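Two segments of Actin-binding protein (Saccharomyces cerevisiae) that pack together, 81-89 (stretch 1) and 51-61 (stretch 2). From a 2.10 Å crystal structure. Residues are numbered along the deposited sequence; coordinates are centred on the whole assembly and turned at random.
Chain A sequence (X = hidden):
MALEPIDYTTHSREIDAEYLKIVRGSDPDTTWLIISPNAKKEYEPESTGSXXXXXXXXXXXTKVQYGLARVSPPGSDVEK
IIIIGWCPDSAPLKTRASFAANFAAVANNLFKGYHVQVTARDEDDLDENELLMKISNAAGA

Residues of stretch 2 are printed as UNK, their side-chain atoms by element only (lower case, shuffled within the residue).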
ATOM      1  N   ILE A  81      -4.067   9.340  -4.060  1.00 37.49           N
ATOM      2  CA  ILE A  81      -3.306   8.315  -3.375  1.00 35.98           C
ATOM      3  C   ILE A  81      -4.188   7.214  -2.795  1.00 34.57           C
ATOM      4  O   ILE A  81      -5.202   7.481  -2.125  1.00 34.23           O
ATOM      5  CB  ILE A  81      -2.441   8.939  -2.233  1.00 35.08           C
ATOM      6  CG1 ILE A  81      -1.270   9.757  -2.798  1.00 39.54           C
ATOM      7  CG2 ILE A  81      -1.811   7.846  -1.407  1.00 34.79           C
ATOM      8  CD1 ILE A  81      -1.615  10.773  -3.824  1.00 40.70           C
ATOM      9  N   ILE A  82      -3.805   5.972  -3.063  1.00 32.09           N
ATOM     10  CA  ILE A  82      -4.545   4.841  -2.529  1.00 31.58           C
ATOM     11  C   ILE A  82      -3.586   3.992  -1.693  1.00 31.38           C
ATOM     12  O   ILE A  82      -2.408   3.850  -2.023  1.00 27.82           O
ATOM     13  CB  ILE A  82      -5.180   3.982  -3.661  1.00 31.80           C
ATOM     14  CG1 ILE A  82      -5.865   2.754  -3.053  1.00 33.89           C
ATOM     15  CG2 ILE A  82      -4.119   3.569  -4.677  1.00 32.51           C
ATOM     16  CD1 ILE A  82      -6.690   1.920  -4.041  1.00 30.68           C
ATOM     17  N   ILE A  83      -4.069   3.486  -0.567  1.00 30.20           N
ATOM     18  CA  ILE A  83      -3.238   2.623   0.243  1.00 31.17           C
ATOM     19  C   ILE A  83      -3.988   1.311   0.322  1.00 31.62           C
ATOM     20  O   ILE A  83      -5.222   1.289   0.391  1.00 29.84           O
ATOM     21  CB  ILE A  83      -2.998   3.171   1.655  1.00 30.86           C
ATOM     22  CG1 ILE A  83      -4.326   3.382   2.379  1.00 29.51           C
ATOM     23  CG2 ILE A  83      -2.221   4.462   1.565  1.00 32.80           C
ATOM     24  CD1 ILE A  83      -4.156   3.672   3.863  1.00 35.45           C
ATOM     25  N   ILE A  84      -3.241   0.218   0.286  1.00 32.30           N
ATOM     26  CA  ILE A  84      -3.847  -1.097   0.334  1.00 33.21           C
ATOM     27  C   ILE A  84      -3.324  -1.932   1.489  1.00 33.02           C
ATOM     28  O   ILE A  84      -2.123  -2.082   1.661  1.00 33.42           O
ATOM     29  CB  ILE A  84      -3.611  -1.847  -1.006  1.00 34.65           C
ATOM     30  CG1 ILE A  84      -4.441  -1.172  -2.103  1.00 34.68           C
ATOM     31  CG2 ILE A  84      -3.974  -3.323  -0.870  1.00 31.63           C
ATOM     32  CD1 ILE A  84      -4.192  -1.704  -3.476  1.00 39.49           C
ATOM     33  N   GLY A  85      -4.251  -2.442   2.291  1.00 32.69           N
ATOM     34  CA  GLY A  85      -3.900  -3.298   3.401  1.00 33.82           C
ATOM     35  C   GLY A  85      -4.137  -4.712   2.898  1.00 34.07           C
ATOM     36  O   GLY A  85      -5.271  -5.166   2.774  1.00 33.72           O
ATOM     37  N   TRP A  86      -3.048  -5.398   2.592  1.00 34.59           N
ATOM     38  CA  TRP A  86      -3.088  -6.756   2.071  1.00 34.81           C
ATOM     39  C   TRP A  86      -2.938  -7.759   3.221  1.00 35.88           C
ATOM     40  O   TRP A  86      -1.889  -7.828   3.869  1.00 36.24           O
ATOM     41  CB  TRP A  86      -1.966  -6.888   1.035  1.00 32.79           C
ATOM     42  CG  TRP A  86      -1.747  -8.250   0.496  1.00 33.16           C
ATOM     43  CD1 TRP A  86      -0.798  -9.143   0.901  1.00 30.74           C
ATOM     44  CD2 TRP A  86      -2.471  -8.883  -0.561  1.00 30.25           C
ATOM     45  NE1 TRP A  86      -0.880 -10.286   0.157  1.00 27.64           N
ATOM     46  CE2 TRP A  86      -1.900 -10.162  -0.746  1.00 29.80           C
ATOM     47  CE3 TRP A  86      -3.548  -8.497  -1.372  1.00 32.34           C
ATOM     48  CZ2 TRP A  86      -2.367 -11.064  -1.709  1.00 29.13           C
ATOM     49  CZ3 TRP A  86      -4.016  -9.394  -2.334  1.00 31.32           C
ATOM     50  CH2 TRP A  86      -3.422 -10.666  -2.491  1.00 31.86           C
ATOM     51  N   CYS A  87      -3.998  -8.524   3.476  1.00 35.48           N
ATOM     52  CA  CYS A  87      -4.006  -9.504   4.563  1.00 36.51           C
ATOM     53  C   CYS A  87      -4.523 -10.844   4.055  1.00 36.32           C
ATOM     54  O   CYS A  87      -5.669 -11.201   4.317  1.00 35.76           O
ATOM     55  CB  CYS A  87      -4.910  -8.997   5.699  1.00 37.98           C
ATOM     56  SG  CYS A  87      -4.907  -9.986   7.216  1.00 38.90           S
ATOM     57  N   PRO A  88      -3.677 -11.612   3.339  1.00 37.05           N
ATOM     58  CA  PRO A  88      -4.030 -12.924   2.773  1.00 38.75           C
ATOM     59  C   PRO A  88      -4.265 -13.996   3.827  1.00 39.29           C
ATOM     60  O   PRO A  88      -3.694 -13.942   4.917  1.00 38.73           O
ATOM     61  CB  PRO A  88      -2.838 -13.239   1.878  1.00 38.26           C
ATOM     62  CG  PRO A  88      -1.696 -12.687   2.678  1.00 38.42           C
ATOM     63  CD  PRO A  88      -2.234 -11.346   3.170  1.00 38.28           C
ATOM     64  N   ASP A  89      -5.117 -14.964   3.498  1.00 40.98           N
ATOM     65  CA  ASP A  89      -5.439 -16.043   4.424  1.00 43.56           C
ATOM     66  C   ASP A  89      -4.211 -16.818   4.881  1.00 43.27           C
ATOM     67  O   ASP A  89      -4.112 -17.186   6.049  1.00 43.20           O
ATOM     68  CB  ASP A  89      -6.452 -17.016   3.800  1.00 45.94           C
ATOM     69  CG  ASP A  89      -7.811 -16.374   3.541  1.00 49.12           C
ATOM     70  OD1 ASP A  89      -8.107 -15.313   4.142  1.00 50.54           O
ATOM     71  OD2 ASP A  89      -8.596 -16.935   2.743  1.00 48.00           O
ATOM     72  N   UNK A  51       3.812   1.334 -13.132  1.00 35.63           N
ATOM     73  CA  UNK A  51       2.476   0.894 -13.572  1.00 35.96           C
ATOM     74  C   UNK A  51       1.532   0.402 -12.458  1.00 34.91           C
ATOM     75  O   UNK A  51       1.855  -0.524 -11.709  1.00 33.64           O
ATOM     76  c   UNK A  51       2.631  -0.214 -14.621  1.00 37.21           C
ATOM     77  o   UNK A  51       1.418  -0.913 -14.806  1.00 40.24           O
ATOM     78  N   UNK A  52       0.355   1.020 -12.372  1.00 35.39           N
ATOM     79  CA  UNK A  52      -0.645   0.658 -11.362  1.00 34.60           C
ATOM     80  C   UNK A  52      -1.096  -0.782 -11.601  1.00 34.69           C
ATOM     81  O   UNK A  52      -1.406  -1.521 -10.662  1.00 33.10           O
ATOM     82  c   UNK A  52      -2.923   1.373 -10.440  1.00 31.92           C
ATOM     83  c   UNK A  52      -3.685   1.338  -8.135  1.00 33.30           C
ATOM     84  c   UNK A  52      -2.660   1.473  -9.079  1.00 34.59           C
ATOM     85  c   UNK A  52      -4.234   1.125 -10.849  1.00 31.84           C
ATOM     86  c   UNK A  52      -1.837   1.621 -11.458  1.00 33.13           C
ATOM     87  c   UNK A  52      -5.266   0.988  -9.917  1.00 30.11           C
ATOM     88  c   UNK A  52      -4.991   1.095  -8.559  1.00 32.46           C
ATOM     89  N   UNK A  53      -1.130  -1.173 -12.869  1.00 35.50           N
ATOM     90  CA  UNK A  53      -1.525  -2.526 -13.231  1.00 36.46           C
ATOM     91  C   UNK A  53      -0.516  -3.520 -12.629  1.00 35.44           C
ATOM     92  O   UNK A  53      -0.910  -4.562 -12.110  1.00 35.56           O
ATOM     93  c   UNK A  53      -1.706  -6.066 -16.009  1.00 43.29           C
ATOM     94  c   UNK A  53      -1.596  -2.656 -14.764  1.00 38.29           C
ATOM     95  n   UNK A  53      -1.075  -4.954 -15.671  1.00 43.34           N
ATOM     96  n   UNK A  53      -3.000  -5.884 -15.816  1.00 41.37           N
ATOM     97  c   UNK A  53      -3.206  -4.612 -15.339  1.00 40.60           C
ATOM     98  c   UNK A  53      -1.994  -4.018 -15.244  1.00 40.86           C
ATOM     99  N   UNK A  54       0.777  -3.193 -12.683  1.00 32.56           N
ATOM    100  CA  UNK A  54       1.806  -4.076 -12.115  1.00 32.61           C
ATOM    101  C   UNK A  54       1.645  -4.150 -10.590  1.00 32.46           C
ATOM    102  O   UNK A  54       1.751  -5.218  -9.980  1.00 32.01           O
ATOM    103  c   UNK A  54       3.209  -3.564 -12.454  1.00 30.12           C
ATOM    104  o   UNK A  54       2.922  -4.622 -14.597  1.00 32.50           O
ATOM    105  o   UNK A  54       4.903  -3.827 -14.098  1.00 32.93           O
ATOM    106  c   UNK A  54       3.708  -4.041 -13.814  1.00 34.00           C
ATOM    107  N   UNK A  55       1.382  -2.999  -9.990  1.00 29.92           N
ATOM    108  CA  UNK A  55       1.182  -2.881  -8.551  1.00 31.00           C
ATOM    109  C   UNK A  55       0.197  -3.919  -8.027  1.00 31.69           C
ATOM    110  O   UNK A  55       0.498  -4.688  -7.108  1.00 31.15           O
ATOM    111  c   UNK A  55       0.672  -1.464  -8.244  1.00 29.16           C
ATOM    112  c   UNK A  55      -0.978  -0.700  -6.503  1.00 27.95           C
ATOM    113  c   UNK A  55       1.172  -1.468  -5.760  1.00 28.79           C
ATOM    114  c   UNK A  55      -1.336  -0.396  -5.198  1.00 29.60           C
ATOM    115  c   UNK A  55       0.273  -1.232  -6.803  1.00 29.61           C
ATOM    116  c   UNK A  55       0.828  -1.163  -4.440  1.00 28.31           C
ATOM    117  c   UNK A  55      -0.428  -0.627  -4.158  1.00 31.02           C
ATOM    118  N   UNK A  56      -0.980  -3.961  -8.635  1.00 34.22           N
ATOM    119  CA  UNK A  56      -2.023  -4.878  -8.198  1.00 34.36           C
ATOM    120  C   UNK A  56      -1.656  -6.352  -8.279  1.00 34.23           C
ATOM    121  O   UNK A  56      -2.258  -7.188  -7.604  1.00 33.88           O
ATOM    122  c   UNK A  56      -4.158  -2.954  -7.307  1.00 33.29           C
ATOM    123  c   UNK A  56      -3.301  -4.599  -8.981  1.00 34.50           C
ATOM    124  c   UNK A  56      -3.787  -3.158  -8.772  1.00 35.06           C
ATOM    125  c   UNK A  56      -4.976  -2.871  -9.684  1.00 33.96           C
ATOM    126  N   UNK A  57      -0.646  -6.663  -9.076  1.00 35.48           N
ATOM    127  CA  UNK A  57      -0.199  -8.041  -9.242  1.00 36.51           C
ATOM    128  C   UNK A  57       1.066  -8.376  -8.464  1.00 36.33           C
ATOM    129  O   UNK A  57       1.639  -9.448  -8.646  1.00 37.42           O
ATOM    130  o   UNK A  57      -0.077  -7.717 -13.743  1.00 47.36           O
ATOM    131  c   UNK A  57       0.090  -8.302 -10.706  1.00 38.27           C
ATOM    132  c   UNK A  57      -0.705  -8.500 -13.024  1.00 45.29           C
ATOM    133  n   UNK A  57      -1.049  -9.715 -13.418  1.00 49.74           N
ATOM    134  c   UNK A  57      -1.086  -8.128 -11.623  1.00 40.44           C
ATOM    135  N   UNK A  58       1.511  -7.485  -7.595  1.00 35.49           N
ATOM    136  CA  UNK A  58       2.763  -7.755  -6.906  1.00 35.24           C
ATOM    137  C   UNK A  58       2.684  -8.073  -5.434  1.00 33.40           C
ATOM    138  O   UNK A  58       3.706  -8.036  -4.750  1.00 33.43           O
ATOM    139  c   UNK A  58       3.732  -6.585  -7.123  1.00 37.83           C
ATOM    140  c   UNK A  58       4.073  -6.144  -8.548  1.00 38.74           C
ATOM    141  c   UNK A  58       5.588  -6.003  -8.669  1.00 47.24           C
ATOM    142  c   UNK A  58       3.611  -7.154  -9.568  1.00 44.75           C
ATOM    143  N   UNK A  59       1.492  -8.387  -4.937  1.00 32.01           N
ATOM    144  CA  UNK A  59       1.351  -8.725  -3.525  1.00 33.14           C
ATOM    145  C   UNK A  59       1.603 -10.218  -3.291  1.00 35.51           C
ATOM    146  O   UNK A  59       1.276 -11.056  -4.141  1.00 33.37           O
ATOM    147  c   UNK A  59       0.140  -6.157  -1.731  1.00 24.36           C
ATOM    148  c   UNK A  59      -0.245  -6.842  -2.891  1.00 29.16           C
ATOM    149  c   UNK A  59      -0.972  -4.718  -3.855  1.00 25.94           C
ATOM    150  c   UNK A  59      -0.037  -8.334  -3.004  1.00 29.99           C
ATOM    151  c   UNK A  59      -0.023  -4.778  -1.627  1.00 25.76           C
ATOM    152  c   UNK A  59      -0.586  -4.050  -2.699  1.00 24.59           C
ATOM    153  c   UNK A  59      -0.797  -6.119  -3.946  1.00 26.47           C
ATOM    154  N   UNK A  60       2.189 -10.534  -2.136  1.00 35.62           N
ATOM    155  CA  UNK A  60       2.530 -11.913  -1.765  1.00 38.83           C
ATOM    156  C   UNK A  60       1.416 -12.570  -0.945  1.00 38.72           C
ATOM    157  O   UNK A  60       1.122 -12.131   0.163  1.00 38.87           O
ATOM    158  o   UNK A  60       3.781 -14.285  -0.686  1.00 43.01           O
ATOM    159  c   UNK A  60       4.489 -13.276  -0.887  1.00 43.58           C
ATOM    160  c   UNK A  60       3.826 -11.909  -0.949  1.00 40.00           C
ATOM    161  o   UNK A  60       5.728 -13.332  -1.028  1.00 45.98           O
ATOM    162  N   UNK A  61       0.820 -13.633  -1.480  1.00 40.77           N
ATOM    163  CA  UNK A  61      -0.268 -14.337  -0.802  1.00 41.80           C
ATOM    164  C   UNK A  61       0.089 -15.017   0.519  1.00 40.16           C
ATOM    165  O   UNK A  61      -0.781 -15.586   1.172  1.00 40.02           O
ATOM    166  o   UNK A  61      -0.492 -18.677  -2.776  1.00 58.89           O
ATOM    167  o   UNK A  61      -1.204 -17.093  -4.131  1.00 59.15           O
ATOM    168  c   UNK A  61      -0.585 -17.474  -3.108  1.00 56.81           C
ATOM    169  c   UNK A  61      -0.892 -15.377  -1.736  1.00 46.30           C
ATOM    170  c   UNK A  61       0.084 -16.430  -2.227  1.00 52.52           C
TER

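Position 51 carries one carbon and then one oxygen, well out of reach of stretch 1. The oxygen accepts a hydrogen bond from the backbone N of position 54, capping the helix that follows; this is Ser51, and the bond from N of residue 54 to its OG is 3.2 Å. Position 52 has one carbon leading to a six-carbon ring without a hydroxyl, hence Phe52; its CA-to-CB bond points sideways, but the ring reaches Ile82, with CE1 4.1 Å from Ile82 CG2.

At position 53 a single carbon bears a five-membered ring of three carbons and two nitrogens, the imidazole of His53, exposed and remote from the strand. Position 54 has two carbons, the second holding two oxygens. A carboxylate this short is Asp54, also exposed. Another six-carbon ring on one carbon appears at position 55, buried and on a CA-to-CB bond that points toward the strand: Phe55, whose CE2 lies 3.6 Å from Ile84 CD1. Four carbons forked at the second define position 56. The fork lies beyond CB, which excludes isoleucine and gives Leu56; its CD2 approaches Ile84 CD1 at 4.0 Å.

Position 57 shows three carbons, the last bearing one oxygen and one nitrogen, the amide of Gln57, exposed and without a contact to the strand. Position 58 repeats the four-carbon fork of a leucine, but the side chain of Leu58 lies out of reach of stretch 1. At position 59 the six-carbon ring on one carbon returns, close against Ile84 and Trp86. This is Phe59, with CZ 3.9 Å from Ile84 CG2. Position 60 has two carbons and a terminal pair of oxygens, Asp60; its CA-to-CB bond points away, while its backbone O lies at the edge of the Trp86 indole. Position 61 adds one more carbon before the two oxygens, so it is Glu61; its CA-to-CB bond likewise points away, while its backbone O comes 3.2 Å from Pro88 CB.

The contact follows the alternation of the strand. Ile82, Ile84 and Trp86 point toward stretch 2, whereas Ile83 points away and Gly85 has no side chain. Strand and helix run nearly parallel, at 14°, and the CA spacing narrows from 10.5 Å at Ile82 and Phe52 to 5.4 Å at Pro88 and Glu61. Large apolar side chains fill the wider end. Farther along, Phe59 CB sits over the five-membered ring of Trp86, 3.6 Å from its centroid, and the phenyl ring forms an offset stack with that ring. Trp86 NE1 donates to Asp60 O at 2.7 Å, anchoring the indole edge to the backbone after the helix.

Stretch 2, residues 51-61: SFHDFLQLFDE
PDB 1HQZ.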